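Local structure of aminotransferase class I and II (Streptococcus suis 89/1591, 3OP7) at residues L4-G8 against V9-L13; M319-F322 against C323-L326; Y59-E63 against G64-F68. The protein probably transfers amino groups between amino acids and keto acids, using covalently bound pyridoxal phosphate as cofactor. All coordinates share one frame; numbering follows the deposited sequence.

In the fold
Interactions 1 and 2 adjoin, their centres about 17 Å apart: the indole of Trp12, on helix 8-16, packs on Glu320, Cys323 and Leu324 of helix 319-330, and Arg339 pairs with both Glu11 and Glu320. Interaction 3 sits elsewhere, its centre about 32 Å from interaction 1 and 45 Å from interaction 2, yet the dimer connects it to interaction 1, because Arg245, the partner of Glu63, packs on Glu10 of the other subunit. All three are partly buried. At the subunit interface, interaction 1 joins a helix's first backbone bonds to partner-subunit contacts; interaction 2, within one subunit, gives regular helix bonds apolar cover; interaction 3 adds CH-pi contacts of an exposed tryptophan to a turn.

Interaction 1: residues L4-G8 against V9-L13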
ATOM      1  N   LEU A   4       9.546  10.012 -11.901  1.00 36.96           N
ATOM      2  CA  LEU A   4       8.215   9.837 -11.265  1.00 33.32           C
ATOM      3  C   LEU A   4       7.661  11.217 -10.924  1.00 32.56           C
ATOM      4  O   LEU A   4       8.051  11.787  -9.911  1.00 32.54           O
ATOM      5  CB  LEU A   4       8.232   8.968 -10.010  1.00 32.99           C
ATOM      6  CG  LEU A   4       6.838   8.589  -9.509  1.00 32.12           C
ATOM      7  CD1 LEU A   4       6.142   7.565 -10.429  1.00 31.76           C
ATOM      8  CD2 LEU A   4       6.884   8.048  -8.050  1.00 35.73           C
ATOM      9  N   PRO A   5       6.790  11.758 -11.800  1.00 31.67           N
ATOM     10  CA  PRO A   5       6.154  13.070 -11.635  1.00 31.93           C
ATOM     11  C   PRO A   5       5.189  13.070 -10.459  1.00 30.02           C
ATOM     12  O   PRO A   5       4.619  12.023 -10.108  1.00 29.04           O
ATOM     13  CB  PRO A   5       5.362  13.274 -12.975  1.00 32.73           C
ATOM     14  CG  PRO A   5       5.901  12.248 -13.940  1.00 33.68           C
ATOM     15  CD  PRO A   5       6.355  11.084 -13.031  1.00 31.12           C
ATOM     16  N   ARG A   6       4.986  14.218  -9.834  1.00 30.06           N
ATOM     17  CA  ARG A   6       3.884  14.300  -8.845  1.00 30.50           C
ATOM     18  C   ARG A   6       2.595  13.783  -9.491  1.00 28.90           C
ATOM     19  O   ARG A   6       2.427  13.918 -10.696  1.00 28.42           O
ATOM     20  CB  ARG A   6       3.670  15.748  -8.431  1.00 32.84           C
ATOM     21  CG  ARG A   6       4.755  16.321  -7.491  1.00 36.77           C
ATOM     22  CD  ARG A   6       4.583  17.847  -7.363  1.00 42.43           C
ATOM     23  NE  ARG A   6       4.559  18.478  -8.703  1.00 46.78           N
ATOM     24  CZ  ARG A   6       3.938  19.617  -9.021  1.00 51.89           C
ATOM     25  NH1 ARG A   6       3.266  20.329  -8.103  1.00 53.03           N
ATOM     26  NH2 ARG A   6       4.008  20.062 -10.278  1.00 50.59           N
ATOM     27  N   PHE A   7       1.703  13.236  -8.681  1.00 26.78           N
ATOM     28  CA  PHE A   7       0.431  12.682  -9.117  1.00 26.48           C
ATOM     29  C   PHE A   7      -0.532  13.881  -9.240  1.00 27.41           C
ATOM     30  O   PHE A   7      -0.841  14.536  -8.256  1.00 26.60           O
ATOM     31  CB  PHE A   7      -0.025  11.615  -8.099  1.00 25.65           C
ATOM     32  CG  PHE A   7      -0.988  10.592  -8.654  1.00 24.74           C
ATOM     33  CD1 PHE A   7      -2.296  10.970  -9.016  1.00 27.54           C
ATOM     34  CD2 PHE A   7      -0.623   9.248  -8.765  1.00 24.50           C
ATOM     35  CE1 PHE A   7      -3.198  10.041  -9.494  1.00 25.09           C
ATOM     36  CE2 PHE A   7      -1.497   8.304  -9.245  1.00 24.36           C
ATOM     37  CZ  PHE A   7      -2.819   8.691  -9.597  1.00 25.04           C
ATOM     38  N   GLY A   8      -0.929  14.204 -10.477  1.00 27.48           N
ATOM     39  CA  GLY A   8      -1.546  15.473 -10.769  1.00 28.94           C
ATOM     40  C   GLY A   8      -2.873  15.725 -10.094  1.00 29.13           C
ATOM     41  O   GLY A   8      -3.082  16.805  -9.543  1.00 30.42           O
ATOM     42  N   VAL A   9      -3.784  14.767 -10.170  1.00 28.43           N
ATOM     43  CA  VAL A   9      -5.091  14.929  -9.488  1.00 28.27           C
ATOM     44  C   VAL A   9      -4.871  15.084  -7.984  1.00 28.87           C
ATOM     45  O   VAL A   9      -5.457  15.943  -7.340  1.00 28.17           O
ATOM     46  CB  VAL A   9      -5.985  13.762  -9.792  1.00 27.51           C
ATOM     47  CG1 VAL A   9      -7.232  13.789  -8.867  1.00 28.43           C
ATOM     48  CG2 VAL A   9      -6.320  13.753 -11.305  1.00 29.48           C
ATOM     49  N   GLU A  10      -3.968  14.271  -7.436  1.00 27.51           N
ATOM     50  CA  GLU A  10      -3.631  14.329  -6.003  1.00 28.40           C
ATOM     51  C   GLU A  10      -3.146  15.711  -5.515  1.00 28.91           C
ATOM     52  O   GLU A  10      -3.600  16.251  -4.485  1.00 29.38           O
ATOM     53  CB  GLU A  10      -2.559  13.239  -5.665  1.00 27.31           C
ATOM     54  CG  GLU A  10      -2.232  13.161  -4.202  1.00 27.55           C
ATOM     55  CD  GLU A  10      -1.204  12.029  -3.869  1.00 24.60           C
ATOM     56  OE1 GLU A  10      -0.699  11.404  -4.800  1.00 23.75           O
ATOM     57  OE2 GLU A  10      -0.945  11.824  -2.661  1.00 25.95           O
ATOM     58  N   GLU A  11      -2.219  16.310  -6.258  1.00 29.29           N
ATOM     59  CA  GLU A  11      -1.662  17.589  -5.885  1.00 30.61           C
ATOM     60  C   GLU A  11      -2.804  18.638  -5.879  1.00 31.35           C
ATOM     61  O   GLU A  11      -2.915  19.457  -4.967  1.00 31.75           O
ATOM     62  CB  GLU A  11      -0.558  17.979  -6.884  1.00 32.40           C
ATOM     63  CG  GLU A  11       0.272  19.225  -6.466  1.00 37.58           C
ATOM     64  CD  GLU A  11      -0.370  20.568  -6.859  1.00 46.32           C
ATOM     65  OE1 GLU A  11      -1.184  20.592  -7.818  1.00 47.91           O
ATOM     66  OE2 GLU A  11      -0.074  21.608  -6.192  1.00 47.78           O
ATOM     67  N   TRP A  12      -3.644  18.592  -6.907  1.00 30.39           N
ATOM     68  CA  TRP A  12      -4.794  19.521  -6.984  1.00 31.07           C
ATOM     69  C   TRP A  12      -5.704  19.357  -5.764  1.00 31.05           C
ATOM     70  O   TRP A  12      -6.007  20.347  -5.107  1.00 32.25           O
ATOM     71  CB  TRP A  12      -5.591  19.258  -8.254  1.00 31.05           C
ATOM     72  CG  TRP A  12      -6.883  19.994  -8.310  1.00 31.59           C
ATOM     73  CD1 TRP A  12      -8.121  19.488  -8.042  1.00 32.47           C
ATOM     74  CD2 TRP A  12      -7.070  21.344  -8.721  1.00 33.47           C
ATOM     75  NE1 TRP A  12      -9.080  20.479  -8.228  1.00 34.85           N
ATOM     76  CE2 TRP A  12      -8.451  21.626  -8.637  1.00 34.54           C
ATOM     77  CE3 TRP A  12      -6.194  22.367  -9.089  1.00 34.11           C
ATOM     78  CZ2 TRP A  12      -8.977  22.891  -8.952  1.00 36.78           C
ATOM     79  CZ3 TRP A  12      -6.708  23.611  -9.421  1.00 36.57           C
ATOM     80  CH2 TRP A  12      -8.090  23.866  -9.328  1.00 37.62           C
ATOM     81  N   LEU A  13      -6.115  18.118  -5.486  1.00 30.80           N
ATOM     82  CA  LEU A  13      -6.967  17.832  -4.324  1.00 31.16           C
ATOM     83  C   LEU A  13      -6.279  18.185  -2.999  1.00 32.74           C
ATOM     84  O   LEU A  13      -6.919  18.786  -2.114  1.00 33.45           O
ATOM     85  CB  LEU A  13      -7.469  16.397  -4.313  1.00 30.87           C
ATOM     86  CG  LEU A  13      -8.347  16.010  -5.503  1.00 30.95           C
ATOM     87  CD1 LEU A  13      -8.687  14.543  -5.554  1.00 30.23           C
ATOM     88  CD2 LEU A  13      -9.645  16.906  -5.552  1.00 32.30           C
TER
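The carbonyl O of Gly8 is gripped twice, by the backbone N of Trp12 at 3.2 Å and by NH1 of Arg339, at the N-terminal start of helix 8-16. Phe7 holds the N-cap position, and its O accepts from Glu11 N at 3.0 Å, with the donor nearly in line with the C=O bond (165° at the oxygen). The Phe7 and Glu10 side chains cross at about a right angle, their ring and carboxylate planes 67° apart. The Glu10 chain runs out fully extended, with CG opposite the backbone N (chi1 -176°), which carries OE1 past Phe7 CB at 3.4 Å. That oxygen is satisfied by Asp249 N of the second subunit, whose Tyr250 also meets the Phe7 ring edge-to-face. The N-terminal arm thus joins its own helix to the partner subunit, as in many fold-type I aminotransferases. Arg6 and Glu11 point the same way, side by side, but their charges do not close a salt bridge: Glu11 bends at chi2, and its OE1 pairs with Arg339 instead. The guanidinium meets aliphatic carbon, Arg6 NH1 lying 3.6 Å from Glu11 CG.

Interaction 2: residues M319-F322 against C323-L326; sequences MEDF and CLQL
Leu324 folds its side chain back over the preceding helical turn, where CG rests 3.1 Å from the carbonyl O of Glu320 and CD1 lies 4.0 Å from Glu320 CG. With Leu324 CG set beside its own backbone N and opposite the carbonyl carbon (chi1 -72°), the isobutyl group leans toward the start of the helix. Gln325 follows the same course one residue on, its CG 3.2 Å from Asp321 O and the rest of the chain extended. Cys323, one residue before Leu324, does likewise, so that SG comes to 3.4 Å from Met319 O. Beneath these side chains runs the i to i+4 ladder of an alpha helix: Cys323 N donates to Met319 O at 2.8 Å, and Leu324, Gln325 and Leu326 repeat the bond to Glu320, Asp321 and Phe322. Phe322 instead has CG opposite its backbone N (chi1 179°), which places the ring beside its own carbonyl carbon, with CD1 3.5 Å from Cys323 N; the ring meets Phe367 of helix 354-368 edge-to-face. Leu326 also packs on that helix, through Leu364 and Phe367. The face bearing Glu320, Cys323 and Leu324 lies against Trp12 of helix 8-16, and Cys323 touches Pro336 as well. Helix 319-330 thus packs against both helix 8-16 and helix 354-368, close to strand 335-336 of the antiparallel sheet. The Glu320 chain bends at chi2, and OE1 forms a salt bridge with Arg339 NE and a hydrogen bond with Asn338 ND2. Within this contact the chemistry is backbone hydrogen bonding sheathed by aliphatic carbon and sulfur, while the carboxylate of Glu320 is held by partners outside the helix, so the contact itself depends on backbone bonds and apolar packing, not on charge.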
HETATM    1  N   MSE A 319      -8.316  25.838 -18.028  1.00 42.75           N
HETATM    2  CA  MSE A 319      -9.284  25.278 -17.073  1.00 42.63           C
HETATM    3  C   MSE A 319      -8.774  25.312 -15.640  1.00 42.45           C
HETATM    4  O   MSE A 319      -9.580  25.314 -14.688  1.00 43.72           O
HETATM    5  CB  MSE A 319      -9.680  23.839 -17.445  1.00 40.53           C
HETATM    6  CG  MSE A 319     -10.684  23.763 -18.570  1.00 39.59           C
HETATM    7 SE   MSE A 319     -12.356  24.679 -18.191  0.75 39.14          SE
HETATM    8  CE  MSE A 319     -12.074  26.182 -19.352  1.00 43.17           C
ATOM      9  N   GLU A 320      -7.456  25.283 -15.447  1.00 42.23           N
ATOM     10  CA  GLU A 320      -6.938  25.404 -14.079  1.00 41.79           C
ATOM     11  C   GLU A 320      -7.317  26.784 -13.522  1.00 44.12           C
ATOM     12  O   GLU A 320      -7.788  26.897 -12.396  1.00 43.98           O
ATOM     13  CB  GLU A 320      -5.434  25.147 -14.014  1.00 42.06           C
ATOM     14  CG  GLU A 320      -4.808  25.396 -12.626  1.00 41.64           C
ATOM     15  CD  GLU A 320      -4.088  24.183 -12.018  1.00 40.60           C
ATOM     16  OE1 GLU A 320      -4.034  23.098 -12.616  1.00 42.81           O
ATOM     17  OE2 GLU A 320      -3.612  24.326 -10.868  1.00 42.46           O
ATOM     18  N   ASP A 321      -7.164  27.836 -14.317  1.00 45.33           N
ATOM     19  CA  ASP A 321      -7.576  29.157 -13.873  1.00 48.34           C
ATOM     20  C   ASP A 321      -9.119  29.206 -13.675  1.00 48.36           C
ATOM     21  O   ASP A 321      -9.622  29.786 -12.692  1.00 50.15           O
ATOM     22  CB  ASP A 321      -7.177  30.223 -14.900  1.00 50.53           C
ATOM     23  CG  ASP A 321      -5.647  30.394 -15.072  1.00 53.51           C
ATOM     24  OD1 ASP A 321      -4.834  29.799 -14.345  1.00 56.08           O
ATOM     25  OD2 ASP A 321      -5.261  31.192 -15.958  1.00 60.53           O
ATOM     26  N   PHE A 322      -9.864  28.607 -14.608  1.00 46.55           N
ATOM     27  CA  PHE A 322     -11.330  28.589 -14.545  1.00 45.87           C
ATOM     28  C   PHE A 322     -11.790  27.910 -13.259  1.00 44.53           C
ATOM     29  O   PHE A 322     -12.640  28.419 -12.531  1.00 45.10           O
ATOM     30  CB  PHE A 322     -11.863  27.822 -15.740  1.00 45.03           C
ATOM     31  CG  PHE A 322     -13.358  27.701 -15.798  1.00 45.48           C
ATOM     32  CD1 PHE A 322     -14.011  26.653 -15.165  1.00 44.34           C
ATOM     33  CD2 PHE A 322     -14.100  28.581 -16.552  1.00 49.89           C
ATOM     34  CE1 PHE A 322     -15.386  26.514 -15.257  1.00 46.30           C
ATOM     35  CE2 PHE A 322     -15.485  28.455 -16.648  1.00 50.71           C
ATOM     36  CZ  PHE A 322     -16.124  27.428 -16.007  1.00 47.33           C
ATOM     37  N   CYS A 323     -11.239  26.738 -12.996  1.00 41.53           N
ATOM     38  CA  CYS A 323     -11.606  26.012 -11.790  1.00 41.16           C
ATOM     39  C   CYS A 323     -11.155  26.684 -10.480  1.00 41.50           C
ATOM     40  O   CYS A 323     -11.853  26.579  -9.470  1.00 42.17           O
ATOM     41  CB  CYS A 323     -11.069  24.585 -11.841  1.00 38.22           C
ATOM     42  SG  CYS A 323     -11.934  23.535 -13.072  1.00 38.37           S
ATOM     43  N   LEU A 324      -9.989  27.338 -10.489  1.00 42.42           N
ATOM     44  CA  LEU A 324      -9.525  28.105  -9.319  1.00 42.91           C
ATOM     45  C   LEU A 324     -10.488  29.255  -9.027  1.00 45.14           C
ATOM     46  O   LEU A 324     -10.859  29.505  -7.879  1.00 44.98           O
ATOM     47  CB  LEU A 324      -8.116  28.674  -9.541  1.00 44.10           C
ATOM     48  CG  LEU A 324      -6.909  27.711  -9.532  1.00 43.27           C
ATOM     49  CD1 LEU A 324      -5.680  28.418 -10.173  1.00 47.71           C
ATOM     50  CD2 LEU A 324      -6.610  27.225  -8.115  1.00 45.22           C
ATOM     51  N   GLN A 325     -10.879  29.959 -10.079  1.00 45.97           N
ATOM     52  CA  GLN A 325     -11.825  31.063  -9.943  1.00 48.90           C
ATOM     53  C   GLN A 325     -13.199  30.601  -9.489  1.00 47.71           C
ATOM     54  O   GLN A 325     -13.793  31.226  -8.621  1.00 49.17           O
ATOM     55  CB  GLN A 325     -11.964  31.801 -11.258  1.00 50.66           C
ATOM     56  CG  GLN A 325     -10.765  32.620 -11.621  1.00 55.16           C
ATOM     57  CD  GLN A 325     -11.023  33.480 -12.859  1.00 61.70           C
ATOM     58  OE1 GLN A 325     -10.104  33.754 -13.640  1.00 67.61           O
ATOM     59  NE2 GLN A 325     -12.279  33.886 -13.051  1.00 58.63           N
ATOM     60  N   LEU A 326     -13.706  29.527 -10.085  1.00 45.70           N
ATOM     61  CA  LEU A 326     -14.986  28.935  -9.665  1.00 45.06           C
ATOM     62  C   LEU A 326     -14.946  28.536  -8.184  1.00 44.40           C
ATOM     63  O   LEU A 326     -15.893  28.788  -7.412  1.00 45.15           O
ATOM     64  CB  LEU A 326     -15.297  27.707 -10.518  1.00 43.27           C
ATOM     65  CG  LEU A 326     -16.493  26.853 -10.099  1.00 42.90           C
ATOM     66  CD1 LEU A 326     -17.808  27.599 -10.382  1.00 43.33           C
ATOM     67  CD2 LEU A 326     -16.415  25.490 -10.768  1.00 43.03           C
TER

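Interaction 3: residues Y59-E63 against G64-F68. With EDO (1,2-ethanediol), chain H.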
ATOM      1  N   TYR A  59      -1.201 -10.419  11.074  1.00 21.34           N
ATOM      2  CA  TYR A  59      -1.201 -10.190   9.633  1.00 21.73           C
ATOM      3  C   TYR A  59      -2.406 -10.844   8.910  1.00 22.84           C
ATOM      4  O   TYR A  59      -2.755 -10.448   7.818  1.00 22.48           O
ATOM      5  CB  TYR A  59       0.134 -10.567   8.991  1.00 22.84           C
ATOM      6  CG  TYR A  59       1.216  -9.545   9.303  1.00 22.63           C
ATOM      7  CD1 TYR A  59       1.337  -8.365   8.542  1.00 21.50           C
ATOM      8  CD2 TYR A  59       2.079  -9.714  10.364  1.00 24.47           C
ATOM      9  CE1 TYR A  59       2.339  -7.430   8.863  1.00 21.33           C
ATOM     10  CE2 TYR A  59       3.037  -8.770  10.671  1.00 25.38           C
ATOM     11  CZ  TYR A  59       3.151  -7.619   9.863  1.00 23.00           C
ATOM     12  OH  TYR A  59       4.143  -6.677  10.154  1.00 22.54           O
ATOM     13  N   GLY A  60      -3.044 -11.812   9.558  1.00 24.17           N
ATOM     14  CA  GLY A  60      -4.318 -12.335   9.079  1.00 24.09           C
ATOM     15  C   GLY A  60      -4.155 -13.118   7.799  1.00 24.34           C
ATOM     16  O   GLY A  60      -3.193 -13.853   7.624  1.00 24.59           O
ATOM     17  N   TRP A  61      -5.107 -12.953   6.898  1.00 24.60           N
ATOM     18  CA  TRP A  61      -5.092 -13.603   5.610  1.00 24.06           C
ATOM     19  C   TRP A  61      -4.192 -12.802   4.665  1.00 24.13           C
ATOM     20  O   TRP A  61      -4.577 -11.762   4.104  1.00 24.13           O
ATOM     21  CB  TRP A  61      -6.489 -13.662   5.006  1.00 24.08           C
ATOM     22  CG  TRP A  61      -7.459 -14.502   5.773  1.00 24.02           C
ATOM     23  CD1 TRP A  61      -8.473 -14.072   6.573  1.00 26.30           C
ATOM     24  CD2 TRP A  61      -7.509 -15.926   5.789  1.00 25.12           C
ATOM     25  NE1 TRP A  61      -9.169 -15.145   7.072  1.00 27.69           N
ATOM     26  CE2 TRP A  61      -8.583 -16.294   6.633  1.00 28.28           C
ATOM     27  CE3 TRP A  61      -6.728 -16.927   5.201  1.00 29.21           C
ATOM     28  CZ2 TRP A  61      -8.914 -17.614   6.876  1.00 27.96           C
ATOM     29  CZ3 TRP A  61      -7.068 -18.259   5.450  1.00 28.73           C
ATOM     30  CH2 TRP A  61      -8.142 -18.569   6.275  1.00 28.77           C
ATOM     31  N   ILE A  62      -3.017 -13.327   4.430  1.00 24.49           N
ATOM     32  CA  ILE A  62      -2.009 -12.632   3.666  1.00 25.37           C
ATOM     33  C   ILE A  62      -2.549 -12.308   2.286  1.00 25.47           C
ATOM     34  O   ILE A  62      -2.348 -11.186   1.774  1.00 26.42           O
ATOM     35  CB  ILE A  62      -0.667 -13.449   3.656  1.00 26.19           C
ATOM     36  CG1 ILE A  62      -0.081 -13.523   5.061  1.00 30.00           C
ATOM     37  CG2 ILE A  62       0.309 -12.878   2.644  1.00 28.86           C
ATOM     38  CD1 ILE A  62       0.453 -12.176   5.650  1.00 31.06           C
ATOM     39  N   GLU A  63      -3.270 -13.244   1.672  1.00 25.23           N
ATOM     40  CA  GLU A  63      -3.687 -13.008   0.304  1.00 25.83           C
ATOM     41  C   GLU A  63      -5.146 -12.684   0.158  1.00 24.59           C
ATOM     42  O   GLU A  63      -5.630 -12.624  -0.953  1.00 23.64           O
ATOM     43  CB  GLU A  63      -3.403 -14.210  -0.518  1.00 27.08           C
ATOM     44  CG  GLU A  63      -1.911 -14.446  -0.584  1.00 30.60           C
ATOM     45  CD  GLU A  63      -1.522 -15.586  -1.471  1.00 33.25           C
ATOM     46  OE1 GLU A  63      -2.369 -16.365  -1.895  1.00 36.94           O
ATOM     47  OE2 GLU A  63      -0.316 -15.710  -1.723  1.00 38.30           O
ATOM     48  N   GLY A  64      -5.810 -12.461   1.285  1.00 22.08           N
ATOM     49  CA  GLY A  64      -7.265 -12.365   1.341  1.00 23.59           C
ATOM     50  C   GLY A  64      -7.882 -13.686   1.820  1.00 23.33           C
ATOM     51  O   GLY A  64      -7.356 -14.785   1.563  1.00 23.44           O
ATOM     52  N   SER A  65      -9.029 -13.584   2.473  1.00 22.93           N
ATOM     53  CA  SER A  65      -9.699 -14.714   3.052  1.00 23.11           C
ATOM     54  C   SER A  65     -10.216 -15.648   1.977  1.00 23.58           C
ATOM     55  O   SER A  65     -10.409 -15.236   0.805  1.00 22.23           O
ATOM     56  CB  SER A  65     -10.878 -14.245   3.910  1.00 24.17           C
ATOM     57  OG  SER A  65     -11.818 -13.510   3.155  1.00 25.37           O
ATOM     58  N   PRO A  66     -10.493 -16.892   2.354  1.00 24.99           N
ATOM     59  CA  PRO A  66     -11.056 -17.813   1.362  1.00 25.64           C
ATOM     60  C   PRO A  66     -12.400 -17.326   0.831  1.00 24.99           C
ATOM     61  O   PRO A  66     -12.724 -17.508  -0.365  1.00 26.03           O
ATOM     62  CB  PRO A  66     -11.174 -19.116   2.159  1.00 27.08           C
ATOM     63  CG  PRO A  66     -10.074 -19.018   3.172  1.00 27.90           C
ATOM     64  CD  PRO A  66     -10.069 -17.596   3.578  1.00 26.18           C
ATOM     65  N   ALA A  67     -13.188 -16.691   1.692  1.00 25.73           N
ATOM     66  CA  ALA A  67     -14.499 -16.158   1.263  1.00 26.34           C
ATOM     67  C   ALA A  67     -14.307 -14.993   0.281  1.00 25.08           C
ATOM     68  O   ALA A  67     -15.003 -14.894  -0.710  1.00 25.19           O
ATOM     69  CB  ALA A  67     -15.332 -15.700   2.479  1.00 28.05           C
ATOM     70  N   PHE A  68     -13.346 -14.122   0.581  1.00 23.31           N
ATOM     71  CA  PHE A  68     -12.974 -13.032  -0.342  1.00 23.26           C
ATOM     72  C   PHE A  68     -12.568 -13.581  -1.716  1.00 23.02           C
ATOM     73  O   PHE A  68     -13.098 -13.187  -2.752  1.00 23.34           O
ATOM     74  CB  PHE A  68     -11.843 -12.194   0.254  1.00 22.75           C
ATOM     75  CG  PHE A  68     -11.334 -11.151  -0.664  1.00 20.59           C
ATOM     76  CD1 PHE A  68     -11.979  -9.933  -0.754  1.00 20.63           C
ATOM     77  CD2 PHE A  68     -10.191 -11.373  -1.422  1.00 20.08           C
ATOM     78  CE1 PHE A  68     -11.490  -8.938  -1.612  1.00 19.64           C
ATOM     79  CE2 PHE A  68      -9.693 -10.368  -2.333  1.00 22.22           C
ATOM     80  CZ  PHE A  68     -10.352  -9.155  -2.414  1.00 19.66           C
TER
HETATM   81  C1  EDO H 405      -2.697 -16.703   6.277  1.00 48.59           C
HETATM   82  O1  EDO H 405      -2.283 -16.212   5.017  1.00 44.01           O
HETATM   83  C2  EDO H 405      -2.747 -18.230   6.223  1.00 49.49           C
HETATM   84  O2  EDO H 405      -3.099 -18.674   4.914  1.00 51.39           O
HETATM   85  O   HOH W   1      -4.343 -15.593   2.545  1.00 39.62           O
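Trp61 lays one face of its indole over Ser65 and Pro66, where the chain enters helix 66-73, making two CH-pi contacts at once. Ser65 CA stands 3.6 Å from the centroid of the five-membered ring of Trp61. Over the six-membered ring of Trp61, Pro66 CD lies 3.4 Å from the centroid and only 8° off the normal. A type I turn from Trp61 to Gly64 folds the ring back in this way, closed by Gly64 N bonding to Trp61 O at 3.2 Å from well above the carbonyl plane. Gly64, at phi 99°, has no room for a CB beside Glu63 O. A water takes the N-H of Glu63 at 2.7 Å and donates to Gly64 O, and a 1,2-ethanediol, probably from the crystallisation liquor, accepts from Ile62 N through O1. Glu63 itself pairs with Arg245 and Lys69. Ser65 is the N-cap: its OG, set between the backbone N and the carbonyl carbon (chi1 59°), accepts from Phe68 N at 3.1 Å and also bonds to Asp260. At the start of the segment, Tyr59 OH hydrogen-bonds to the pyridoxal-phosphate-modified lysine of the second subunit, consistent with an active site built from both subunits, as is typical of fold-type I aminotransferases.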